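Local atomic coordinates of disulphide isomerase (Xylella fastidiosa, PDB entry 3FK8), a protein that probably acts as a thioredoxin-fold disulphide isomerase, rearranging disulphide bonds in other proteins. Residues S120-G123 against I124-F128. Sequence-based numbering, arbitrary orientation.
Sequences SDQG and IYDFF
Gln122 and Asp126 meet one turn apart, their side chains crossing at an angle, on the solvent side of the first turns of the C-terminal helix 121-132, a local i to i+4 contact where the helix starts in this thioredoxin fold. The amide NE2 of Gln122 donates to OD1 of Asp126 over 2.8 Å, in a bond that is bent rather than straight. The proton leaves within the amide plane, but the oxygen is met from above the carboxylate plane, 38° out of it, and the two flat groups are turned 52° against each other. Gln122 reaches its partner because its CG is anti to the backbone N (chi1 -175°) and the chain then bends at chi2, bringing the amide round toward the following turn. The same NE2 lies 3.6 Å from CD2 of Tyr125, oblique to its ring.

Beneath this pair the backbone forms regular helical bonds, from Ile124 N to Ser120 O (3.0 Å) through to Phe127 N and Gly123 O. Ser120 is the N-cap: its OG accepts from Gly123 N at 2.9 Å, occupying an N-H that has no preceding helical carbonyl. A short hydroxyl side chain suits this place because it can fold back onto the first turn. Asp121, at the first helical position, hydrogen-bonds through OD1 to Ser50 OG of helix 42-51, and its carboxylate would be expected to interact favourably with the helix dipole.

Away from this polar pair, buried Ile124, whose branched apolar side chain suits a helix interface, packs on Leu47 and Leu51, while Tyr125 touches Leu59 and makes a cation-pi contact with Lys55.

The serine hydroxyl thus satisfies Gly123 N at the cap, and a neutral amide gives Asp126 OD1 a donor without a counter-charge: a hydrogen bond, not a salt bridge.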
loop_
_atom_site.group_PDB
_atom_site.type_symbol
_atom_site.label_atom_id
_atom_site.label_comp_id
_atom_site.label_asym_id
_atom_site.label_seq_id
_atom_site.Cartn_x
_atom_site.Cartn_y
_atom_site.Cartn_z
ATOM N N SER A 120 10.892 -12.633 -2.865
ATOM C CA SER A 120 10.423 -13.329 -4.062
ATOM C C SER A 120 8.973 -12.979 -4.327
ATOM O O SER A 120 8.248 -12.479 -3.439
ATOM C CB SER A 120 10.546 -14.837 -3.858
ATOM O OG SER A 120 9.658 -15.267 -2.860
ATOM N N ASP A 121 8.486 -13.271 -5.546
ATOM C CA ASP A 121 7.067 -13.097 -5.834
ATOM C C ASP A 121 6.207 -13.942 -4.880
ATOM O O ASP A 121 5.126 -13.514 -4.490
ATOM C CB ASP A 121 6.736 -13.471 -7.279
ATOM C CG ASP A 121 7.202 -12.439 -8.277
ATOM O OD1 ASP A 121 7.376 -11.261 -7.918
ATOM O OD2 ASP A 121 7.306 -12.774 -9.470
ATOM N N GLN A 122 6.679 -15.136 -4.515
ATOM C CA GLN A 122 5.926 -15.981 -3.628
ATOM C C GLN A 122 5.905 -15.382 -2.196
ATOM O O GLN A 122 4.881 -15.447 -1.502
ATOM C CB GLN A 122 6.546 -17.388 -3.562
ATOM C CG GLN A 122 5.670 -18.338 -2.699
ATOM C CD GLN A 122 4.311 -18.591 -3.312
ATOM O OE1 GLN A 122 4.204 -18.922 -4.490
ATOM N NE2 GLN A 122 3.288 -18.503 -2.553
ATOM N N GLY A 123 7.034 -14.788 -1.741
ATOM C CA GLY A 123 7.068 -14.129 -0.422
ATOM C C GLY A 123 6.083 -12.965 -0.387
ATOM O O GLY A 123 5.395 -12.786 0.609
ATOM N N ILE A 124 6.002 -12.201 -1.481
ATOM C CA ILE A 124 5.078 -11.090 -1.542
ATOM C C ILE A 124 3.629 -11.603 -1.568
ATOM O O ILE A 124 2.758 -11.123 -0.817
ATOM C CB ILE A 124 5.452 -10.143 -2.723
ATOM C CG1 ILE A 124 6.750 -9.448 -2.335
ATOM C CG2 ILE A 124 4.327 -9.135 -3.038
ATOM C CD1 ILE A 124 7.430 -8.738 -3.493
ATOM N N TYR A 125 3.373 -12.621 -2.403
ATOM C CA TYR A 125 2.076 -13.251 -2.414
ATOM C C TYR A 125 1.680 -13.711 -1.009
ATOM O O TYR A 125 0.574 -13.409 -0.545
ATOM C CB TYR A 125 2.068 -14.431 -3.400
ATOM C CG TYR A 125 0.728 -15.142 -3.398
ATOM C CD1 TYR A 125 -0.301 -14.718 -4.236
ATOM C CD2 TYR A 125 0.467 -16.198 -2.507
ATOM C CE1 TYR A 125 -1.564 -15.365 -4.227
ATOM C CE2 TYR A 125 -0.759 -16.832 -2.477
ATOM C CZ TYR A 125 -1.781 -16.407 -3.332
ATOM O OH TYR A 125 -3.011 -17.040 -3.330
ATOM N N ASP A 126 2.590 -14.402 -0.320
ATOM C CA ASP A 126 2.243 -14.990 0.978
ATOM C C ASP A 126 1.904 -13.871 1.976
ATOM O O ASP A 126 1.015 -14.026 2.843
ATOM C CB ASP A 126 3.376 -15.843 1.525
ATOM C CG ASP A 126 3.529 -17.168 0.799
ATOM O OD1 ASP A 126 2.618 -17.550 0.037
ATOM O OD2 ASP A 126 4.596 -17.765 0.989
ATOM N N PHE A 127 2.651 -12.768 1.916
ATOM C CA PHE A 127 2.417 -11.655 2.838
ATOM C C PHE A 127 0.970 -11.156 2.685
ATOM O O PHE A 127 0.231 -10.981 3.672
ATOM C CB PHE A 127 3.411 -10.523 2.542
ATOM C CG PHE A 127 3.190 -9.322 3.424
ATOM C CD1 PHE A 127 3.854 -9.225 4.630
ATOM C CD2 PHE A 127 2.291 -8.326 3.053
ATOM C CE1 PHE A 127 3.618 -8.134 5.482
ATOM C CE2 PHE A 127 2.049 -7.212 3.903
ATOM C CZ PHE A 127 2.710 -7.134 5.077
ATOM N N PHE A 128 0.540 -10.884 1.465
ATOM C CA PHE A 128 -0.800 -10.359 1.252
ATOM C C PHE A 128 -1.893 -11.411 1.423
ATOM O O PHE A 128 -2.962 -11.142 1.958
ATOM C CB PHE A 128 -0.871 -9.629 -0.113
ATOM C CG PHE A 128 -0.092 -8.343 -0.115
ATOM C CD1 PHE A 128 -0.669 -7.188 0.476
ATOM C CD2 PHE A 128 1.215 -8.273 -0.546
ATOM C CE1 PHE A 128 0.041 -6.001 0.543
ATOM C CE2 PHE A 128 1.935 -7.103 -0.441
ATOM C CZ PHE A 128 1.354 -5.964 0.108
#